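Local coordinates for uncharacterized protein (Enterococcus faecalis, PDB 3PM7), which is of unknown function but belongs to the PC4-like family, whose relatives bind single-stranded DNA, and so may itself bind nucleic acid as a dimer, at residues Pro36-Leu41 against Thr56-Glu61; Glu8-Val13 against Leu27-Trp32; Arg21-Glu26 against Glu43-His48. All coordinates share one frame; numbering follows the deposited sequence.

Following the chain from its N terminus, contact 2 comes first: strand 9-18 runs out, turns back, and residues 27-32 close the hairpin against residues 8-13. Contact 3 opens inside that loop, at residues 21-26, and closes at residues 43-48, tying strand 24-30 to strand 38-44. Before it closes, contact 1 has opened at residues 36-41; it is completed at residues 56-61, where strand 54-57 leads into helix 59-71. Contacts 1 and 2 are therefore in series, while contact 3 crosses both, and none nests within another. Together they join the four antiparallel strands in sequential order, 9-18, 24-30, 38-44 and 54-57, into one sheet.

Contact 1: residues Pro36-Leu41 against Thr56-Glu61; sequences PPKFDL and TLTNEE
Phe39 and Leu57 form a hydrogen-bonded antiparallel pair, with Asp40 and Thr56 as the neighbouring non-hydrogen-bonded pair, where the third and fourth strands of the PC4-like sheet meet just ahead of the C-terminal helix. Leu57 N donates to Phe39 O at 2.7 Å, practically straight, with 179° at the hydrogen, and Leu41 and Ile55 continue the ladder.

The apolar contacts divide between the two faces of the sheet. Phe39 and Leu57 lie on one face, where the ring of Phe39 stacks with Phe62 and Leu57 packs on Phe62 and Leu65, so helix 59-71 covers this side. On the Asp40-Thr56 side, the Lys38 chain crosses Thr56 at about a right angle. Thr56 CG2, anti to the backbone N, presses on Lys38 CB at 3.5 Å, tighter than an ordinary carbon contact. Beyond CG the lysine is extended and runs alongside Thr58, bringing NZ to 3.9 Å from Thr58 CG2.

Among the polar side chains, Thr56 OG1 donates to Asp40 OD2 over 3.1 Å, approaching nearly in line with the C-O bond. Asp40 OD1 is salt-bridged to Arg42, which probably helps to keep this buried carboxylate ionised. A water also links the segments, donating to Pro37 O at 2.9 Å and accepting a weak bond from Asn59 ND2 at 2.8 Å.

The helix start is built as a capping box by Thr58 and Glu61. Glu61 OE1 has a second role, in a salt bridge to Lys25 of the second subunit, so the cap also belongs to the dimer interface. The hydroxyl half of the box is less certain in the model; in the other half, Thr58 N reaches Glu61 OE1 at 3.0 Å from above the carboxylate, 37° out of its plane.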
loop_
_atom_site.group_PDB
_atom_site.type_symbol
_atom_site.label_atom_id
_atom_site.label_comp_id
_atom_site.label_asym_id
_atom_site.label_seq_id
_atom_site.Cartn_x
_atom_site.Cartn_y
_atom_site.Cartn_z
ATOM N N PRO A 36 -3.730 2.058 17.821
ATOM C CA PRO A 36 -2.379 1.555 17.580
ATOM C C PRO A 36 -1.862 1.971 16.202
ATOM O O PRO A 36 -2.612 1.927 15.219
ATOM C CB PRO A 36 -2.559 0.044 17.681
ATOM C CG PRO A 36 -3.609 -0.085 18.800
ATOM C CD PRO A 36 -4.573 1.059 18.513
ATOM N N PRO A 37 -0.587 2.409 16.136
ATOM C CA PRO A 37 -0.024 2.904 14.880
ATOM C C PRO A 37 0.061 1.831 13.825
ATOM O O PRO A 37 0.343 0.672 14.127
ATOM C CB PRO A 37 1.399 3.364 15.278
ATOM C CG PRO A 37 1.310 3.641 16.765
ATOM C CD PRO A 37 0.349 2.569 17.269
ATOM N N LYS A 38 -0.165 2.227 12.579
ATOM C CA LYS A 38 -0.083 1.307 11.464
ATOM C C LYS A 38 0.531 1.989 10.241
ATOM O O LYS A 38 0.380 3.189 10.044
ATOM C CB LYS A 38 -1.478 0.779 11.129
ATOM C CG LYS A 38 -2.005 -0.256 12.130
ATOM C CD LYS A 38 -3.416 -0.765 11.802
ATOM C CE LYS A 38 -3.976 -1.586 12.970
ATOM N NZ LYS A 38 -5.349 -2.158 12.708
ATOM N N PHE A 39 1.220 1.222 9.409
ATOM C CA PHE A 39 1.667 1.745 8.134
ATOM C C PHE A 39 0.482 1.952 7.204
ATOM O O PHE A 39 -0.447 1.156 7.186
ATOM C CB PHE A 39 2.708 0.816 7.522
ATOM C CG PHE A 39 4.009 0.829 8.265
ATOM C CD1 PHE A 39 4.339 -0.198 9.138
ATOM C CD2 PHE A 39 4.886 1.890 8.118
ATOM C CE1 PHE A 39 5.538 -0.177 9.832
ATOM C CE2 PHE A 39 6.083 1.933 8.825
ATOM C CZ PHE A 39 6.418 0.895 9.672
ATOM N N ASP A 40 0.531 3.033 6.435
ATOM C CA ASP A 40 -0.603 3.506 5.661
ATOM C C ASP A 40 -0.064 3.955 4.304
ATOM O O ASP A 40 0.897 4.736 4.226
ATOM C CB ASP A 40 -1.290 4.676 6.394
ATOM C CG ASP A 40 -2.571 5.138 5.706
ATOM O OD1 ASP A 40 -2.569 6.177 5.013
ATOM O OD2 ASP A 40 -3.594 4.461 5.856
ATOM N N LEU A 41 -0.668 3.448 3.238
ATOM C CA LEU A 41 -0.190 3.712 1.877
ATOM C C LEU A 41 -1.338 4.355 1.121
ATOM O O LEU A 41 -2.372 3.736 0.922
ATOM C CB LEU A 41 0.187 2.393 1.205
ATOM C CG LEU A 41 1.010 2.442 -0.079
ATOM C CD1 LEU A 41 2.314 3.142 0.182
ATOM C CD2 LEU A 41 1.260 1.029 -0.596
ATOM N N THR A 56 -4.477 0.550 4.782
ATOM C CA THR A 56 -3.666 0.496 5.995
ATOM C C THR A 56 -3.082 -0.913 6.102
ATOM O O THR A 56 -3.708 -1.879 5.671
ATOM C CB THR A 56 -4.518 0.850 7.221
ATOM O OG1 THR A 56 -5.228 2.066 6.950
ATOM C CG2 THR A 56 -3.646 1.069 8.455
ATOM N N LEU A 57 -1.865 -1.037 6.616
ATOM C CA LEU A 57 -1.309 -2.366 6.857
ATOM C C LEU A 57 -1.156 -2.611 8.350
ATOM O O LEU A 57 -0.427 -1.883 9.024
ATOM C CB LEU A 57 0.047 -2.520 6.179
ATOM C CG LEU A 57 0.000 -2.411 4.654
ATOM C CD1 LEU A 57 1.399 -2.367 4.066
ATOM C CD2 LEU A 57 -0.802 -3.573 4.083
ATOM N N THR A 58 -1.837 -3.625 8.871
ATOM C CA THR A 58 -1.569 -4.038 10.245
ATOM C C THR A 58 -0.098 -4.412 10.266
ATOM O O THR A 58 0.527 -4.534 9.208
ATOM C CB THR A 58 -2.398 -5.250 10.643
ATOM O OG1 THR A 58 -1.975 -6.379 9.868
ATOM C CG2 THR A 58 -3.872 -4.990 10.392
ATOM N N ASN A 59 0.474 -4.585 11.449
ATOM C CA ASN A 59 1.909 -4.855 11.524
ATOM C C ASN A 59 2.266 -6.254 11.017
ATOM O O ASN A 59 3.396 -6.499 10.578
ATOM C CB ASN A 59 2.429 -4.623 12.943
ATOM C CG ASN A 59 2.232 -3.191 13.395
ATOM O OD1 ASN A 59 3.072 -2.326 13.142
ATOM N ND2 ASN A 59 1.107 -2.930 14.050
ATOM N N GLU A 60 1.289 -7.158 11.068
ATOM C CA GLU A 60 1.470 -8.511 10.562
ATOM C C GLU A 60 1.524 -8.505 9.029
ATOM O O GLU A 60 2.323 -9.222 8.426
ATOM C CB GLU A 60 0.366 -9.449 11.082
ATOM C CG GLU A 60 -0.951 -9.418 10.297
ATOM C CD GLU A 60 -2.104 -8.729 11.032
ATOM O OE1 GLU A 60 -1.948 -8.376 12.233
ATOM O OE2 GLU A 60 -3.173 -8.543 10.396
ATOM N N GLU A 61 0.682 -7.681 8.408
ATOM C CA GLU A 61 0.683 -7.519 6.960
ATOM C C GLU A 61 1.943 -6.812 6.479
ATOM O O GLU A 61 2.503 -7.158 5.436
ATOM C CB GLU A 61 -0.556 -6.751 6.511
ATOM C CG GLU A 61 -1.834 -7.417 6.952
ATOM C CD GLU A 61 -3.057 -6.572 6.661
ATOM O OE1 GLU A 61 -2.945 -5.324 6.711
ATOM O OE2 GLU A 61 -4.125 -7.156 6.375
HETATM O O HOH W 1 3.522 -0.003 13.713
HETATM O O HOH W 2 -1.113 -1.661 15.080
#

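Contact 2: residues Glu8-Val13 against Leu27-Trp32; sequences EILEEV and LNLISW
Leu29 is matched by two residues, Leu10 and Glu11, so strand 9-13 carries one more residue here than its antiparallel neighbour 27-30. Leu29 O accepts from Leu10 N at 2.7 Å and, more weakly, from Glu11 N at 3.3 Å, one oxygen gripped by two successive amides. Leu29 N answers with a bond to Glu11 O. Leu10 leans toward the partner strand, its CD1 lying 4.0 Å from Ser31 CB.

Before and after the bulge the side chains run in matched pairs. Ahead of it, Ile9 and Ile30 run alongside each other in the same direction, Ile9 CG1 meeting Ile30 CD1 at 3.9 Å. After it, Val13 and Leu27 repeat the pattern, with 3.8 Å between Val13 CG1 and Leu27 CD2; Met72 of the second subunit packs on both. Glu12 and Asn28, on the same face as the isoleucines, are also parallel neighbours, but their flat ends are twisted 50° apart. Asn28 OD1 sits beside the glutamate backbone and stem, 3.1 Å from Glu12 CA, while its ND2 is bound by Glu26.

The exception to this parallel order is Glu8 with Trp32, which cross at about a right angle. The carboxylate plane stands 88° to the indole, and Glu8 OE2 lies at the ring edge, 3.9 Å from Trp32 CE3. Glu8 OE1 accepts from Asn33 N. One face of the same indole is taken by Ile30 CG2, which packs 3.5 Å above the plane and over the ring centre.

Taken together, this is a beta hairpin interrupted by a classic beta bulge, forming the first two strands of the PC4-like sheet.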
loop_
_atom_site.group_PDB
_atom_site.type_symbol
_atom_site.label_atom_id
_atom_site.label_comp_id
_atom_site.label_asym_id
_atom_site.label_seq_id
_atom_site.Cartn_x
_atom_site.Cartn_y
_atom_site.Cartn_z
ATOM N N GLU A 8 -1.880 12.883 13.672
ATOM C CA GLU A 8 -2.069 11.458 13.402
ATOM C C GLU A 8 -0.900 10.847 12.620
ATOM O O GLU A 8 -0.569 9.673 12.802
ATOM C CB GLU A 8 -3.402 11.242 12.676
ATOM C CG GLU A 8 -4.601 11.687 13.524
ATOM C CD GLU A 8 -5.920 11.587 12.782
ATOM O OE1 GLU A 8 -6.883 11.059 13.369
ATOM O OE2 GLU A 8 -5.998 12.030 11.616
ATOM N N ILE A 9 -0.258 11.640 11.769
ATOM C CA ILE A 9 0.917 11.158 11.036
ATOM C C ILE A 9 2.127 11.161 11.953
ATOM O O ILE A 9 2.600 12.216 12.368
ATOM C CB ILE A 9 1.161 12.000 9.765
ATOM C CG1 ILE A 9 -0.013 11.788 8.794
ATOM C CG2 ILE A 9 2.488 11.610 9.092
ATOM C CD1 ILE A 9 0.014 12.660 7.572
ATOM N N LEU A 10 2.617 9.978 12.300
ATOM C CA LEU A 10 3.693 9.889 13.274
ATOM C C LEU A 10 5.034 10.006 12.579
ATOM O O LEU A 10 5.958 10.621 13.101
ATOM C CB LEU A 10 3.617 8.586 14.065
ATOM C CG LEU A 10 2.235 8.302 14.681
ATOM C CD1 LEU A 10 2.234 6.984 15.433
ATOM C CD2 LEU A 10 1.814 9.431 15.591
ATOM N N GLU A 11 5.131 9.412 11.398
ATOM C CA GLU A 11 6.369 9.418 10.638
ATOM C C GLU A 11 6.040 9.407 9.155
ATOM O O GLU A 11 5.232 8.601 8.699
ATOM C CB GLU A 11 7.216 8.196 10.997
ATOM C CG GLU A 11 8.641 8.245 10.476
ATOM C CD GLU A 11 9.413 6.970 10.763
ATOM O OE1 GLU A 11 8.782 5.937 11.083
ATOM O OE2 GLU A 11 10.658 6.993 10.667
ATOM N N GLU A 12 6.652 10.304 8.394
ATOM C CA GLU A 12 6.531 10.211 6.939
ATOM C C GLU A 12 7.668 9.346 6.477
ATOM O O GLU A 12 8.823 9.761 6.524
ATOM C CB GLU A 12 6.545 11.593 6.279
ATOM C CG GLU A 12 5.542 12.532 6.951
ATOM C CD GLU A 12 5.370 13.872 6.257
ATOM O OE1 GLU A 12 6.120 14.171 5.299
ATOM O OE2 GLU A 12 4.466 14.627 6.685
ATOM N N VAL A 13 7.340 8.134 6.036
ATOM C CA VAL A 13 8.351 7.142 5.728
ATOM C C VAL A 13 8.854 7.168 4.262
ATOM O O VAL A 13 10.032 6.933 4.008
ATOM C CB VAL A 13 7.827 5.731 6.042
ATOM C CG1 VAL A 13 8.915 4.732 5.756
ATOM C CG2 VAL A 13 7.420 5.641 7.504
ATOM N N LEU A 27 3.989 6.368 1.847
ATOM C CA LEU A 27 3.971 5.424 2.954
ATOM C C LEU A 27 4.212 6.225 4.225
ATOM O O LEU A 27 5.285 6.826 4.389
ATOM C CB LEU A 27 5.086 4.390 2.812
ATOM C CG LEU A 27 5.108 3.380 3.968
ATOM C CD1 LEU A 27 3.887 2.453 3.834
ATOM C CD2 LEU A 27 6.391 2.559 3.950
ATOM N N ASN A 28 3.228 6.255 5.119
ATOM C CA ASN A 28 3.373 6.916 6.431
ATOM C C ASN A 28 3.057 5.971 7.568
ATOM O O ASN A 28 2.313 5.011 7.377
ATOM C CB ASN A 28 2.409 8.102 6.554
ATOM C CG ASN A 28 2.749 9.221 5.584
ATOM O OD1 ASN A 28 3.907 9.603 5.464
ATOM N ND2 ASN A 28 1.748 9.741 4.886
ATOM N N LEU A 29 3.603 6.251 8.756
ATOM C CA LEU A 29 3.173 5.553 9.969
ATOM C C LEU A 29 2.146 6.430 10.671
ATOM O O LEU A 29 2.402 7.595 10.959
ATOM C CB LEU A 29 4.351 5.254 10.905
ATOM C CG LEU A 29 3.952 4.551 12.212
ATOM C CD1 LEU A 29 3.571 3.116 11.894
ATOM C CD2 LEU A 29 5.084 4.571 13.244
ATOM N N ILE A 30 0.968 5.882 10.925
ATOM C CA ILE A 30 -0.154 6.706 11.333
ATOM C C ILE A 30 -0.908 6.090 12.499
ATOM O O ILE A 30 -1.097 4.861 12.549
ATOM C CB ILE A 30 -1.138 6.885 10.166
ATOM C CG1 ILE A 30 -0.441 7.610 9.019
ATOM C CG2 ILE A 30 -2.359 7.693 10.599
ATOM C CD1 ILE A 30 -1.388 8.180 8.030
ATOM N N SER A 31 -1.313 6.942 13.436
ATOM C CA SER A 31 -2.238 6.548 14.477
ATOM C C SER A 31 -3.561 7.244 14.154
ATOM O O SER A 31 -3.664 8.454 14.310
ATOM C CB SER A 31 -1.732 6.999 15.857
ATOM O OG SER A 31 -2.601 6.564 16.912
ATOM N N TRP A 32 -4.559 6.504 13.664
ATOM C CA TRP A 32 -5.901 7.093 13.490
ATOM C C TRP A 32 -6.583 7.232 14.844
ATOM O O TRP A 32 -6.822 6.235 15.529
ATOM C CB TRP A 32 -6.792 6.234 12.554
ATOM C CG TRP A 32 -6.211 6.017 11.164
ATOM C CD1 TRP A 32 -5.866 4.820 10.596
ATOM C CD2 TRP A 32 -5.931 7.023 10.176
ATOM N NE1 TRP A 32 -5.385 5.025 9.326
ATOM C CE2 TRP A 32 -5.418 6.365 9.046
ATOM C CE3 TRP A 32 -6.068 8.414 10.140
ATOM C CZ2 TRP A 32 -5.039 7.050 7.891
ATOM C CZ3 TRP A 32 -5.702 9.088 8.993
ATOM C CH2 TRP A 32 -5.197 8.408 7.882
#

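Contact 3: residues Arg21-Glu26 against Glu43-His48; sequences RGWRKE and EWAPDH. With SO4 (sulfate ion), chain D.
Arg24 and Trp44 make an antiparallel hydrogen-bonded pair, Arg24 N reaching Trp44 O at 2.9 Å and Trp44 N returning a bond to Arg24 O, with Lys25 and Glu43 as the adjacent non-hydrogen-bonded pair.

Beyond the paired residues, the Trp23 indole lies flat over the start of the loop. Ala45 CA makes a CH-pi contact 3.6 Å from the centroid of the five-membered ring, only 15° off its normal, and Pro46 CD comes over the same ring from farther off. Ala45 CB touches Trp23 CE2 besides, and Glu43 CG meets the ring edge near CE3. Gly22 has a positive phi (83°), where a side chain would jam against the carbonyl before it and crowd Pro46 CG.

Glu43 turns at chi2 (79°), which carries CD back over the opposite strand, and its chain crosses Lys25 at about a right angle. Glu43 OE1 rests 3.3 Å from Lys25 CB. Lys25 NZ stays 4.5 Å from Glu43 OE1, beyond a salt bridge, and pairs instead with Glu61 of the second subunit.

On the other face, the extended Glu26 side chain crosses Trp44 at about a right angle, Glu26 OE1 standing 3.6 Å from Trp44 CD1 and bonded to Asn28. Arg24 NH1 forms a salt bridge with Glu26 OE2 at 2.9 Å, although as a hydrogen bond it is weak.

At the loop end, the edge of the Arg21 guanidinium meets a sulfate, Arg21 NH2 donating to sulfate O1 at 3.0 Å, with NE adding weak bonds. The anion probably comes from the crystallisation liquor. The guanidinium can thus hold a tetrahedral oxyanion here; whether this marks a phosphate site, as nucleic-acid binding in PC4 relatives might suggest, is not settled.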
loop_
_atom_site.group_PDB
_atom_site.type_symbol
_atom_site.label_atom_id
_atom_site.label_comp_id
_atom_site.label_asym_id
_atom_site.label_seq_id
_atom_site.Cartn_x
_atom_site.Cartn_y
_atom_site.Cartn_z
ATOM N N ARG A 21 -0.832 17.974 -9.673
ATOM C CA ARG A 21 -1.593 18.777 -8.726
ATOM C C ARG A 21 -0.925 18.746 -7.349
ATOM O O ARG A 21 -1.471 19.243 -6.352
ATOM C CB ARG A 21 -3.034 18.247 -8.625
ATOM C CG ARG A 21 -3.844 18.342 -9.920
ATOM C CD ARG A 21 -3.809 19.764 -10.503
ATOM N NE ARG A 21 -4.301 20.768 -9.548
ATOM C CZ ARG A 21 -4.006 22.068 -9.606
ATOM N NH1 ARG A 21 -3.205 22.528 -10.552
ATOM N NH2 ARG A 21 -4.516 22.908 -8.720
ATOM N N GLY A 22 0.250 18.129 -7.274
ATOM C CA GLY A 22 0.977 18.110 -6.012
ATOM C C GLY A 22 0.542 17.027 -5.043
ATOM O O GLY A 22 1.073 16.936 -3.944
ATOM N N TRP A 23 -0.407 16.191 -5.431
ATOM C CA TRP A 23 -0.789 15.092 -4.549
ATOM C C TRP A 23 0.317 14.053 -4.607
ATOM O O TRP A 23 0.947 13.875 -5.647
ATOM C CB TRP A 23 -2.115 14.465 -4.990
ATOM C CG TRP A 23 -3.337 15.268 -4.617
ATOM C CD1 TRP A 23 -3.640 16.534 -5.020
ATOM C CD2 TRP A 23 -4.427 14.839 -3.791
ATOM N NE1 TRP A 23 -4.841 16.927 -4.486
ATOM C CE2 TRP A 23 -5.348 15.903 -3.731
ATOM C CE3 TRP A 23 -4.708 13.662 -3.086
ATOM C CZ2 TRP A 23 -6.537 15.828 -2.988
ATOM C CZ3 TRP A 23 -5.890 13.587 -2.349
ATOM C CH2 TRP A 23 -6.786 14.663 -2.310
ATOM N N ARG A 24 0.553 13.359 -3.498
ATOM C CA ARG A 24 1.614 12.357 -3.446
ATOM C C ARG A 24 1.080 11.035 -2.921
ATOM O O ARG A 24 0.276 11.017 -1.992
ATOM C CB ARG A 24 2.727 12.820 -2.495
ATOM C CG ARG A 24 3.440 14.111 -2.893
ATOM C CD ARG A 24 3.686 14.946 -1.642
ATOM N NE ARG A 24 5.088 15.007 -1.253
ATOM C CZ ARG A 24 5.520 14.993 0.009
ATOM N NH1 ARG A 24 4.662 14.893 1.022
ATOM N NH2 ARG A 24 6.819 15.066 0.258
ATOM N N LYS A 25 1.564 9.928 -3.470
ATOM C CA LYS A 25 1.293 8.624 -2.876
ATOM C C LYS A 25 2.374 8.367 -1.848
ATOM O O LYS A 25 3.567 8.477 -2.161
ATOM C CB LYS A 25 1.271 7.517 -3.940
ATOM C CG LYS A 25 0.574 6.253 -3.437
ATOM C CD LYS A 25 0.294 5.228 -4.553
ATOM C CE LYS A 25 -0.839 5.651 -5.488
ATOM N NZ LYS A 25 -0.802 4.821 -6.766
ATOM N N GLU A 26 1.977 8.064 -0.610
ATOM C CA GLU A 26 2.930 8.088 0.500
ATOM C C GLU A 26 2.853 6.845 1.355
ATOM O O GLU A 26 1.781 6.338 1.588
ATOM C CB GLU A 26 2.641 9.293 1.417
ATOM C CG GLU A 26 3.011 10.664 0.857
ATOM C CD GLU A 26 2.605 11.810 1.785
ATOM O OE1 GLU A 26 2.416 11.583 3.016
ATOM O OE2 GLU A 26 2.474 12.949 1.279
ATOM N N GLU A 43 -2.829 8.228 -1.175
ATOM C CA GLU A 43 -2.594 9.510 -1.837
ATOM C C GLU A 43 -2.967 10.666 -0.887
ATOM O O GLU A 43 -3.994 10.609 -0.218
ATOM C CB GLU A 43 -3.430 9.590 -3.119
ATOM C CG GLU A 43 -2.924 10.615 -4.155
ATOM C CD GLU A 43 -1.737 10.119 -4.962
ATOM O OE1 GLU A 43 -1.538 8.891 -5.040
ATOM O OE2 GLU A 43 -0.993 10.958 -5.516
ATOM N N TRP A 44 -2.123 11.701 -0.830
ATOM C CA TRP A 44 -2.347 12.846 0.051
ATOM C C TRP A 44 -2.191 14.159 -0.703
ATOM O O TRP A 44 -1.256 14.311 -1.503
ATOM C CB TRP A 44 -1.309 12.847 1.160
ATOM C CG TRP A 44 -1.501 11.793 2.186
ATOM C CD1 TRP A 44 -0.960 10.537 2.188
ATOM C CD2 TRP A 44 -2.291 11.901 3.385
ATOM N NE1 TRP A 44 -1.363 9.854 3.325
ATOM C CE2 TRP A 44 -2.187 10.673 4.065
ATOM C CE3 TRP A 44 -3.071 12.918 3.941
ATOM C CZ2 TRP A 44 -2.832 10.434 5.267
ATOM C CZ3 TRP A 44 -3.719 12.676 5.157
ATOM C CH2 TRP A 44 -3.587 11.449 5.802
ATOM N N ALA A 45 -3.072 15.115 -0.423
ATOM C CA ALA A 45 -2.955 16.453 -0.997
ATOM C C ALA A 45 -1.641 17.094 -0.560
ATOM O O ALA A 45 -1.016 16.628 0.392
ATOM C CB ALA A 45 -4.153 17.317 -0.591
ATOM N N PRO A 46 -1.219 18.174 -1.251
ATOM C CA PRO A 46 0.062 18.861 -1.015
ATOM C C PRO A 46 0.509 18.985 0.457
ATOM O O PRO A 46 1.577 18.473 0.821
ATOM C CB PRO A 46 -0.178 20.244 -1.627
ATOM C CG PRO A 46 -1.092 19.963 -2.771
ATOM C CD PRO A 46 -1.984 18.819 -2.339
ATOM N N ASP A 47 -0.264 19.659 1.294
ATOM C CA ASP A 47 0.150 19.816 2.691
ATOM C C ASP A 47 -0.656 18.901 3.624
ATOM O O ASP A 47 -0.994 19.275 4.759
ATOM C CB ASP A 47 0.050 21.280 3.139
ATOM C CG ASP A 47 0.959 21.591 4.333
ATOM O OD1 ASP A 47 2.079 21.033 4.392
ATOM O OD2 ASP A 47 0.557 22.394 5.210
ATOM N N HIS A 48 -0.946 17.700 3.132
ATOM C CA HIS A 48 -1.738 16.727 3.868
ATOM C C HIS A 48 -3.066 17.315 4.317
ATOM O O HIS A 48 -3.567 16.962 5.379
ATOM C CB HIS A 48 -0.973 16.225 5.104
ATOM C CG HIS A 48 0.343 15.594 4.780
ATOM N ND1 HIS A 48 0.453 14.291 4.349
ATOM C CD2 HIS A 48 1.602 16.094 4.793
ATOM C CE1 HIS A 48 1.725 14.009 4.117
ATOM N NE2 HIS A 48 2.443 15.087 4.383
HETATM S S SO4 D . -6.797 20.267 -6.802
HETATM O O1 SO4 D . -6.874 21.388 -7.735
HETATM O O2 SO4 D . -7.542 20.589 -5.588
HETATM O O3 SO4 D . -7.350 19.072 -7.434
HETATM O O4 SO4 D . -5.408 20.008 -6.446
#